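Local coordinates for protein glutathione s-transferase S2 (Nilaparvata lugens, PDB 5H5L) that probably conjugates glutathione to electrophilic substrates and acts as a glutathione-requiring prostaglandin D synthase, at residues B[93-105]-B[117-130]. Numbering follows the deposited sequence.
Sequences DTFNDFRSSISKW and LEETLLNETVPFYF. With GSH (glutathione), chain C.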
ATOM      1  N   ASP B  93      -1.414   5.762  -0.456  1.00 10.70           N
ATOM      2  CA  ASP B  93      -0.707   5.023   0.569  1.00  9.61           C
ATOM      3  C   ASP B  93      -0.886   5.710   1.926  1.00 13.09           C
ATOM      4  O   ASP B  93      -1.045   5.051   2.952  1.00 12.03           O
ATOM      5  CB  ASP B  93       0.779   4.892   0.224  1.00  9.35           C
ATOM      6  CG  ASP B  93       1.081   3.699  -0.747  1.00 15.37           C
ATOM      7  OD1 ASP B  93       0.166   2.980  -1.161  1.00 13.79           O
ATOM      8  OD2 ASP B  93       2.265   3.484  -1.069  1.00 17.65           O
ATOM      9  N   THR B  94      -0.900   7.040   1.937  1.00 11.72           N
ATOM     10  CA  THR B  94      -1.144   7.764   3.172  1.00 11.24           C
ATOM     11  C   THR B  94      -2.562   7.519   3.670  1.00 12.66           C
ATOM     12  O   THR B  94      -2.772   7.285   4.862  1.00 13.06           O
ATOM     13  CB  THR B  94      -0.857   9.246   2.938  1.00 13.48           C
ATOM     14  OG1 THR B  94       0.553   9.370   2.713  1.00 12.51           O
ATOM     15  CG2 THR B  94      -1.240  10.088   4.135  1.00 18.00           C
ATOM     16  N   PHE B  95      -3.548   7.564   2.773  1.00 11.50           N
ATOM     17  CA  PHE B  95      -4.914   7.215   3.137  1.00 12.81           C
ATOM     18  C   PHE B  95      -4.971   5.804   3.716  1.00 16.39           C
ATOM     19  O   PHE B  95      -5.695   5.539   4.680  1.00 12.55           O
ATOM     20  CB  PHE B  95      -5.824   7.324   1.913  1.00  9.99           C
ATOM     21  CG  PHE B  95      -7.235   6.947   2.170  1.00 18.22           C
ATOM     22  CD1 PHE B  95      -8.000   7.659   3.061  1.00 16.30           C
ATOM     23  CD2 PHE B  95      -7.818   5.897   1.482  1.00 16.36           C
ATOM     24  CE1 PHE B  95      -9.293   7.319   3.283  1.00 16.24           C
ATOM     25  CE2 PHE B  95      -9.145   5.543   1.705  1.00 22.57           C
ATOM     26  CZ  PHE B  95      -9.882   6.248   2.587  1.00 18.25           C
ATOM     27  N   ASN B  96      -4.191   4.882   3.156  1.00 13.72           N
ATOM     28  CA  ASN B  96      -4.252   3.515   3.675  1.00 13.46           C
ATOM     29  C   ASN B  96      -3.599   3.425   5.052  1.00 14.23           C
ATOM     30  O   ASN B  96      -4.068   2.658   5.889  1.00 15.82           O
ATOM     31  CB  ASN B  96      -3.626   2.538   2.687  1.00 12.13           C
ATOM     32  CG  ASN B  96      -4.529   2.288   1.456  1.00 21.25           C
ATOM     33  OD1 ASN B  96      -5.743   2.455   1.508  1.00 18.69           O
ATOM     34  ND2 ASN B  96      -3.928   1.897   0.364  1.00 22.35           N
ATOM     35  N   ASP B  97      -2.573   4.244   5.325  1.00 11.77           N
ATOM     36  CA  ASP B  97      -2.035   4.343   6.673  1.00 15.33           C
ATOM     37  C   ASP B  97      -3.116   4.831   7.627  1.00 20.21           C
ATOM     38  O   ASP B  97      -3.290   4.284   8.718  1.00 19.17           O
ATOM     39  CB  ASP B  97      -0.862   5.317   6.719  1.00 14.40           C
ATOM     40  CG  ASP B  97       0.416   4.746   6.179  1.00 24.97           C
ATOM     41  OD1 ASP B  97       0.525   3.510   6.034  1.00 17.03           O
ATOM     42  OD2 ASP B  97       1.330   5.560   5.904  1.00 20.59           O
ATOM     43  N   PHE B  98      -3.866   5.856   7.218  1.00 16.34           N
ATOM     44  CA  PHE B  98      -4.993   6.330   8.026  1.00 14.20           C
ATOM     45  C   PHE B  98      -5.961   5.205   8.300  1.00 17.61           C
ATOM     46  O   PHE B  98      -6.348   4.961   9.452  1.00 18.98           O
ATOM     47  CB  PHE B  98      -5.748   7.450   7.329  1.00 15.02           C
ATOM     48  CG  PHE B  98      -7.141   7.662   7.877  1.00 15.44           C
ATOM     49  CD1 PHE B  98      -7.324   8.215   9.136  1.00 21.63           C
ATOM     50  CD2 PHE B  98      -8.251   7.289   7.162  1.00 16.48           C
ATOM     51  CE1 PHE B  98      -8.607   8.415   9.651  1.00 23.60           C
ATOM     52  CE2 PHE B  98      -9.526   7.482   7.663  1.00 26.09           C
ATOM     53  CZ  PHE B  98      -9.699   8.047   8.925  1.00 21.04           C
ATOM     54  N   ARG B  99      -6.371   4.493   7.251  1.00 15.66           N
ATOM     55  CA  ARG B  99      -7.467   3.569   7.497  1.00 24.20           C
ATOM     56  C   ARG B  99      -7.024   2.352   8.284  1.00 26.70           C
ATOM     57  O   ARG B  99      -7.882   1.642   8.824  1.00 25.44           O
ATOM     58  CB  ARG B  99      -8.173   3.199   6.200  1.00 29.89           C
ATOM     59  CG  ARG B  99      -7.562   2.208   5.352  1.00 28.36           C
ATOM     60  CD  ARG B  99      -8.504   1.986   4.133  1.00 34.51           C
ATOM     61  NE  ARG B  99      -7.782   1.351   3.026  1.00 37.18           N
ATOM     62  CZ  ARG B  99      -7.380   0.086   3.045  1.00 36.40           C
ATOM     63  NH1 ARG B  99      -7.644  -0.664   4.111  1.00 42.38           N
ATOM     64  NH2 ARG B  99      -6.706  -0.429   2.014  1.00 30.10           N
ATOM     65  N   SER B 100      -5.717   2.156   8.448  1.00 21.02           N
ATOM     66  CA  SER B 100      -5.238   1.158   9.387  1.00 22.95           C
ATOM     67  C   SER B 100      -5.772   1.417  10.783  1.00 33.11           C
ATOM     68  O   SER B 100      -6.066   0.466  11.516  1.00 28.08           O
ATOM     69  CB  SER B 100      -3.731   1.140   9.402  1.00 24.82           C
ATOM     70  OG  SER B 100      -3.288   0.435  10.527  1.00 49.96           O
ATOM     71  N   SER B 101      -5.915   2.693  11.155  1.00 27.43           N
ATOM     72  CA  SER B 101      -6.506   3.058  12.436  1.00 25.21           C
ATOM     73  C   SER B 101      -7.947   2.589  12.523  1.00 27.13           C
ATOM     74  O   SER B 101      -8.401   2.098  13.565  1.00 32.00           O
ATOM     75  CB  SER B 101      -6.409   4.570  12.641  1.00 26.80           C
ATOM     76  OG  SER B 101      -5.284   4.853  13.429  1.00 35.05           O
ATOM     77  N   ILE B 102      -8.697   2.756  11.457  1.00 21.90           N
ATOM     78  CA  ILE B 102     -10.060   2.255  11.465  1.00 25.62           C
ATOM     79  C   ILE B 102     -10.079   0.750  11.646  1.00 32.18           C
ATOM     80  O   ILE B 102     -10.984   0.211  12.294  1.00 35.48           O
ATOM     81  CB  ILE B 102     -10.805   2.686  10.193  1.00 28.12           C
ATOM     82  CG1 ILE B 102     -10.798   4.201  10.086  1.00 29.86           C
ATOM     83  CG2 ILE B 102     -12.245   2.173  10.227  1.00 31.91           C
ATOM     84  CD1 ILE B 102     -11.345   4.694   8.785  1.00 29.04           C
ATOM     85  N   SER B 103      -9.096   0.040  11.076  1.00 28.82           N
ATOM     86  CA  SER B 103      -9.088  -1.418  11.177  1.00 34.20           C
ATOM     87  C   SER B 103      -8.807  -1.856  12.611  1.00 33.92           C
ATOM     88  O   SER B 103      -9.462  -2.764  13.125  1.00 35.45           O
ATOM     89  CB  SER B 103      -8.054  -2.015  10.213  1.00 33.02           C
ATOM     90  OG  SER B 103      -8.355  -1.681   8.865  1.00 35.58           O
ATOM     91  N   LYS B 104      -7.837  -1.218  13.264  1.00 29.48           N
ATOM     92  CA  LYS B 104      -7.567  -1.485  14.675  1.00 35.27           C
ATOM     93  C   LYS B 104      -8.846  -1.348  15.504  1.00 39.84           C
ATOM     94  O   LYS B 104      -9.194  -2.233  16.294  1.00 38.26           O
ATOM     95  CB  LYS B 104      -6.475  -0.532  15.169  1.00 38.15           C
ATOM     96  CG  LYS B 104      -6.266  -0.425  16.693  1.00 46.39           C
ATOM     97  CD  LYS B 104      -5.167  -1.334  17.212  1.00 57.75           C
ATOM     98  CE  LYS B 104      -5.188  -1.426  18.739  1.00 57.20           C
ATOM     99  NZ  LYS B 104      -4.258  -2.448  19.259  1.00 72.77           N
ATOM    100  N   TRP B 105      -9.567  -0.242  15.320  1.00 29.97           N
ATOM    101  CA  TRP B 105     -10.800  -0.034  16.058  1.00 32.73           C
ATOM    102  C   TRP B 105     -11.837  -1.094  15.713  1.00 43.56           C
ATOM    103  O   TRP B 105     -12.561  -1.571  16.592  1.00 46.70           O
ATOM    104  CB  TRP B 105     -11.341   1.358  15.764  1.00 36.71           C
ATOM    105  CG  TRP B 105     -12.751   1.532  16.222  1.00 40.14           C
ATOM    106  CD1 TRP B 105     -13.171   1.820  17.495  1.00 35.25           C
ATOM    107  CD2 TRP B 105     -13.933   1.430  15.422  1.00 40.51           C
ATOM    108  NE1 TRP B 105     -14.539   1.886  17.533  1.00 35.17           N
ATOM    109  CE2 TRP B 105     -15.034   1.657  16.277  1.00 40.48           C
ATOM    110  CE3 TRP B 105     -14.172   1.166  14.071  1.00 42.07           C
ATOM    111  CZ2 TRP B 105     -16.346   1.623  15.826  1.00 46.07           C
ATOM    112  CZ3 TRP B 105     -15.475   1.134  13.624  1.00 45.50           C
ATOM    113  CH2 TRP B 105     -16.549   1.363  14.498  1.00 50.94           C
ATOM    114  N   LEU B 117     -10.248   3.632  21.573  1.00 28.89           N
ATOM    115  CA  LEU B 117      -9.731   3.784  20.214  1.00 32.41           C
ATOM    116  C   LEU B 117     -10.594   4.744  19.415  1.00 25.93           C
ATOM    117  O   LEU B 117     -10.083   5.654  18.761  1.00 30.57           O
ATOM    118  CB  LEU B 117      -9.656   2.427  19.522  1.00 33.56           C
ATOM    119  CG  LEU B 117      -8.634   1.469  20.146  1.00 29.24           C
ATOM    120  CD1 LEU B 117      -8.812   0.063  19.585  1.00 34.18           C
ATOM    121  CD2 LEU B 117      -7.237   1.965  19.937  1.00 36.56           C
ATOM    122  N   GLU B 118     -11.917   4.576  19.485  1.00 29.52           N
ATOM    123  CA  GLU B 118     -12.822   5.452  18.747  1.00 21.57           C
ATOM    124  C   GLU B 118     -12.653   6.911  19.154  1.00 28.62           C
ATOM    125  O   GLU B 118     -12.717   7.805  18.303  1.00 25.94           O
ATOM    126  CB  GLU B 118     -14.264   5.008  18.951  1.00 27.36           C
ATOM    127  CG  GLU B 118     -15.282   5.903  18.262  1.00 31.93           C
ATOM    128  CD  GLU B 118     -16.712   5.606  18.661  1.00 37.74           C
ATOM    129  OE1 GLU B 118     -16.945   5.180  19.813  1.00 36.49           O
ATOM    130  OE2 GLU B 118     -17.609   5.815  17.819  1.00 42.31           O
ATOM    131  N   GLU B 119     -12.460   7.181  20.451  1.00 26.39           N
ATOM    132  CA  GLU B 119     -12.226   8.548  20.897  1.00 28.80           C
ATOM    133  C   GLU B 119     -10.954   9.112  20.274  1.00 27.22           C
ATOM    134  O   GLU B 119     -10.934  10.240  19.759  1.00 25.34           O
ATOM    135  CB  GLU B 119     -12.119   8.592  22.423  1.00 36.09           C
ATOM    136  CG  GLU B 119     -11.537   9.912  22.989  1.00 54.33           C
ATOM    137  CD  GLU B 119     -10.014   9.871  23.249  1.00 69.02           C
ATOM    138  OE1 GLU B 119      -9.481   8.784  23.586  1.00 68.44           O
ATOM    139  OE2 GLU B 119      -9.352  10.938  23.132  1.00 74.32           O
ATOM    140  N   THR B 120      -9.858   8.371  20.378  1.00 25.85           N
ATOM    141  CA  THR B 120      -8.616   8.828  19.754  1.00 32.22           C
ATOM    142  C   THR B 120      -8.813   9.006  18.252  1.00 23.97           C
ATOM    143  O   THR B 120      -8.414  10.024  17.675  1.00 23.58           O
ATOM    144  CB  THR B 120      -7.496   7.835  20.051  1.00 31.91           C
ATOM    145  OG1 THR B 120      -7.316   7.737  21.469  1.00 30.60           O
ATOM    146  CG2 THR B 120      -6.172   8.260  19.390  1.00 31.77           C
ATOM    147  N   LEU B 121      -9.456   8.019  17.615  1.00 21.95           N
ATOM    148  CA  LEU B 121      -9.752   8.085  16.191  1.00 30.65           C
ATOM    149  C   LEU B 121     -10.532   9.352  15.849  1.00 28.14           C
ATOM    150  O   LEU B 121     -10.139  10.130  14.975  1.00 22.35           O
ATOM    151  CB  LEU B 121     -10.533   6.832  15.800  1.00 24.11           C
ATOM    152  CG  LEU B 121     -11.042   6.727  14.382  1.00 26.28           C
ATOM    153  CD1 LEU B 121      -9.858   6.816  13.366  1.00 25.55           C
ATOM    154  CD2 LEU B 121     -11.773   5.387  14.295  1.00 31.05           C
ATOM    155  N   LEU B 122     -11.620   9.609  16.563  1.00 23.83           N
ATOM    156  CA  LEU B 122     -12.456  10.733  16.172  1.00 26.89           C
ATOM    157  C   LEU B 122     -11.847  12.083  16.544  1.00 27.33           C
ATOM    158  O   LEU B 122     -11.991  13.045  15.788  1.00 29.42           O
ATOM    159  CB  LEU B 122     -13.845  10.576  16.786  1.00 31.09           C
ATOM    160  CG  LEU B 122     -14.712   9.472  16.223  1.00 32.94           C
ATOM    161  CD1 LEU B 122     -15.959   9.262  17.083  1.00 36.92           C
ATOM    162  CD2 LEU B 122     -15.084   9.846  14.797  1.00 35.73           C
ATOM    163  N   ASN B 123     -11.143  12.196  17.663  1.00 30.20           N
ATOM    164  CA  ASN B 123     -10.680  13.514  18.078  1.00 30.18           C
ATOM    165  C   ASN B 123      -9.196  13.792  17.827  1.00 31.17           C
ATOM    166  O   ASN B 123      -8.795  14.950  17.913  1.00 24.90           O
ATOM    167  CB  ASN B 123     -11.004  13.738  19.562  1.00 50.18           C
ATOM    168  CG  ASN B 123     -12.469  13.395  19.906  1.00 55.61           C
ATOM    169  OD1 ASN B 123     -13.331  13.319  19.030  1.00 65.60           O
ATOM    170  ND2 ASN B 123     -12.749  13.230  21.189  1.00 65.16           N
ATOM    171  N   GLU B 124      -8.381  12.792  17.483  1.00 26.30           N
ATOM    172  CA  GLU B 124      -7.003  13.060  17.082  1.00 28.20           C
ATOM    173  C   GLU B 124      -6.675  12.574  15.673  1.00 24.66           C
ATOM    174  O   GLU B 124      -6.221  13.373  14.834  1.00 23.02           O
ATOM    175  CB  GLU B 124      -6.064  12.448  18.127  1.00 35.89           C
ATOM    176  CG  GLU B 124      -5.935  13.368  19.391  1.00 55.70           C
ATOM    177  CD  GLU B 124      -6.407  12.710  20.677  1.00 64.53           C
ATOM    178  OE1 GLU B 124      -6.196  11.487  20.830  1.00 69.77           O
ATOM    179  OE2 GLU B 124      -6.987  13.417  21.535  1.00 65.72           O
ATOM    180  N   THR B 125      -6.972  11.314  15.351  1.00 22.44           N
ATOM    181  CA  THR B 125      -6.512  10.746  14.088  1.00 25.35           C
ATOM    182  C   THR B 125      -7.225  11.351  12.882  1.00 17.49           C
ATOM    183  O   THR B 125      -6.577  11.735  11.902  1.00 17.51           O
ATOM    184  CB  THR B 125      -6.697   9.243  14.102  1.00 21.51           C
ATOM    185  OG1 THR B 125      -6.067   8.724  15.269  1.00 25.72           O
ATOM    186  CG2 THR B 125      -6.049   8.602  12.871  1.00 23.71           C
ATOM    187  N   VAL B 126      -8.556  11.349  12.887  1.00 14.81           N
ATOM    188  CA  VAL B 126      -9.300  11.958  11.793  1.00 17.47           C
ATOM    189  C   VAL B 126      -8.906  13.417  11.575  1.00 22.21           C
ATOM    190  O   VAL B 126      -8.576  13.778  10.436  1.00 19.81           O
ATOM    191  CB  VAL B 126     -10.813  11.779  12.026  1.00 16.38           C
ATOM    192  CG1 VAL B 126     -11.602  12.578  11.030  1.00 23.41           C
ATOM    193  CG2 VAL B 126     -11.179  10.316  11.960  1.00 19.20           C
ATOM    194  N   PRO B 127      -8.910  14.294  12.585  1.00 20.81           N
ATOM    195  CA  PRO B 127      -8.443  15.661  12.305  1.00 18.66           C
ATOM    196  C   PRO B 127      -7.026  15.717  11.738  1.00 17.68           C
ATOM    197  O   PRO B 127      -6.747  16.508  10.815  1.00 18.21           O
ATOM    198  CB  PRO B 127      -8.535  16.355  13.678  1.00 22.14           C
ATOM    199  CG  PRO B 127      -9.499  15.565  14.457  1.00 24.00           C
ATOM    200  CD  PRO B 127      -9.373  14.147  13.977  1.00 22.91           C
ATOM    201  N   PHE B 128      -6.110  14.915  12.271  1.00 21.74           N
ATOM    202  CA  PHE B 128      -4.734  14.979  11.790  1.00 20.16           C
ATOM    203  C   PHE B 128      -4.686  14.719  10.290  1.00 18.76           C
ATOM    204  O   PHE B 128      -4.191  15.547   9.511  1.00 21.55           O
ATOM    205  CB  PHE B 128      -3.853  13.984  12.548  1.00 18.08           C
ATOM    206  CG  PHE B 128      -2.435  13.935  12.047  1.00 22.04           C
ATOM    207  CD1 PHE B 128      -1.486  14.794  12.553  1.00 21.38           C
ATOM    208  CD2 PHE B 128      -2.075  13.068  11.027  1.00 19.20           C
ATOM    209  CE1 PHE B 128      -0.185  14.769  12.084  1.00 25.47           C
ATOM    210  CE2 PHE B 128      -0.781  13.037  10.553  1.00 28.39           C
ATOM    211  CZ  PHE B 128       0.163  13.892  11.080  1.00 26.14           C
ATOM    212  N   TYR B 129      -5.244  13.586   9.855  1.00 22.35           N
ATOM    213  CA  TYR B 129      -5.208  13.246   8.431  1.00 18.11           C
ATOM    214  C   TYR B 129      -6.158  14.111   7.625  1.00 14.91           C
ATOM    215  O   TYR B 129      -5.798  14.603   6.551  1.00 16.70           O
ATOM    216  CB  TYR B 129      -5.555  11.763   8.204  1.00 17.35           C
ATOM    217  CG  TYR B 129      -4.408  10.854   8.567  1.00 20.41           C
ATOM    218  CD1 TYR B 129      -3.379  10.596   7.675  1.00 19.52           C
ATOM    219  CD2 TYR B 129      -4.341  10.278   9.807  1.00 17.82           C
ATOM    220  CE1 TYR B 129      -2.318   9.771   8.032  1.00 19.83           C
ATOM    221  CE2 TYR B 129      -3.291   9.476  10.173  1.00 19.11           C
ATOM    222  CZ  TYR B 129      -2.289   9.210   9.285  1.00 26.64           C
ATOM    223  OH  TYR B 129      -1.244   8.415   9.683  1.00 20.75           O
ATOM    224  N   PHE B 130      -7.386  14.306   8.107  1.00 16.37           N
ATOM    225  CA  PHE B 130      -8.365  14.941   7.229  1.00 18.07           C
ATOM    226  C   PHE B 130      -8.111  16.430   7.038  1.00 18.47           C
ATOM    227  O   PHE B 130      -8.463  16.958   5.978  1.00 11.88           O
ATOM    228  CB  PHE B 130      -9.768  14.712   7.736  1.00 19.47           C
ATOM    229  CG  PHE B 130     -10.291  13.336   7.445  1.00 20.54           C
ATOM    230  CD1 PHE B 130      -9.424  12.250   7.348  1.00 20.33           C
ATOM    231  CD2 PHE B 130     -11.634  13.131   7.266  1.00 25.89           C
ATOM    232  CE1 PHE B 130      -9.905  10.984   7.078  1.00 23.85           C
ATOM    233  CE2 PHE B 130     -12.138  11.866   7.015  1.00 30.90           C
ATOM    234  CZ  PHE B 130     -11.285  10.795   6.909  1.00 28.03           C
TER
HETATM  235  N1  GSH C 301       3.290   3.492   4.894  1.00 19.03           N
HETATM  236  CA1 GSH C 301       4.473   4.209   5.344  1.00 17.32           C
HETATM  237  C1  GSH C 301       5.651   3.947   4.408  1.00 21.50           C
HETATM  238  O11 GSH C 301       6.577   4.795   4.224  1.00 16.99           O
HETATM  239  O12 GSH C 301       5.676   2.811   3.862  1.00 17.70           O
HETATM  240  CB1 GSH C 301       4.890   3.632   6.724  1.00 18.27           C
HETATM  241  CG1 GSH C 301       5.922   4.582   7.307  1.00 25.13           C
HETATM  242  CD1 GSH C 301       6.214   4.181   8.775  1.00 26.62           C
HETATM  243  OE1 GSH C 301       5.591   3.353   9.340  1.00 24.04           O
HETATM  244  N2  GSH C 301       7.330   4.902   9.369  1.00 25.40           N
HETATM  245  CA2 GSH C 301       7.792   4.659  10.719  1.00 26.08           C
HETATM  246  C2  GSH C 301       7.913   5.984  11.467  1.00 28.86           C
HETATM  247  O2  GSH C 301       8.122   7.004  10.905  1.00 23.43           O
HETATM  248  CB2 GSH C 301       9.209   4.137  10.620  1.00 21.85           C
HETATM  249  SG2 GSH C 301       9.397   2.652   9.608  1.00 25.51           S
HETATM  250  N3  GSH C 301       7.846   5.912  12.915  1.00 27.18           N
HETATM  251  CA3 GSH C 301       8.035   7.093  13.734  1.00 32.64           C
HETATM  252  C3  GSH C 301       6.710   7.655  14.183  1.00 31.50           C
HETATM  253  O31 GSH C 301       6.749   8.603  15.002  1.00 29.56           O
HETATM  254  O32 GSH C 301       5.627   7.181  13.746  1.00 30.51           O
HETATM  255  O   HOH W   1      -6.272   6.287  15.636  1.00 25.51           O
HETATM  256  O   HOH W   2     -16.568   2.483  19.398  1.00 30.28           O
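The amino nitrogen N1 of glutathione donates to both carboxylate oxygens of Asp97, each 3.0 Å away, and CB of the same aspartate lies 4.3 Å from Tyr129 OH on the facing helix. This glutathione is otherwise held by the second subunit; Gln63 of that subunit also donates from NE2 to Asp97 OD2, so Asp97 contributes to a glutathione site shared across the dimer interface. Phe98 CB sits over the centre of one face of the Tyr129 ring, 3.9 Å from its centroid, a CH-pi contact; the two rings themselves meet obliquely. Thr94 CG2 touches CE1 and CD1 of Tyr129. With CG opposite the backbone N (chi1 161°), the Phe98 ring enters a hole formed by Thr125, Val126, Tyr129 and Phe130. Phe130 CE1 lies over one face of the Phe98 ring, toward its rim and 3.5 Å from Phe98 CZ, with the two ring planes 56° apart; the methyls of Thr125 and Val126 border the Phe98 edge. An alanine in place of Tyr129 would strip the ring from Phe98 CB and Thr94 CG2, and would probably open a gap that lets Phe98 shift. Segments 93-105 and 117-130, at 156° to each other, belong to the antiparallel helices 82-106 and 111-139 of the all-helical C-terminal domain of the glutathione transferase fold, and pack knobs-into-holes. The reciprocal knob is Leu121, set among Phe98, Ser101, Ile102 and Trp105. No direct hydrogen bond crosses between the two segments; two waters bridge them instead: one links Ser101 OG to Thr125 OG1, and another accepts from Trp105 NE1 at 2.8 Å and donates weakly to Glu118 OE1. Glu118 runs alongside the indole, its CB 3.4 Å from Trp105 NE1, and its OE2 is taken by Trp167 NE1. Leu117 CB lies at the indole edge, and Leu117 CD1 packs on Lys104 CG at 3.9 Å.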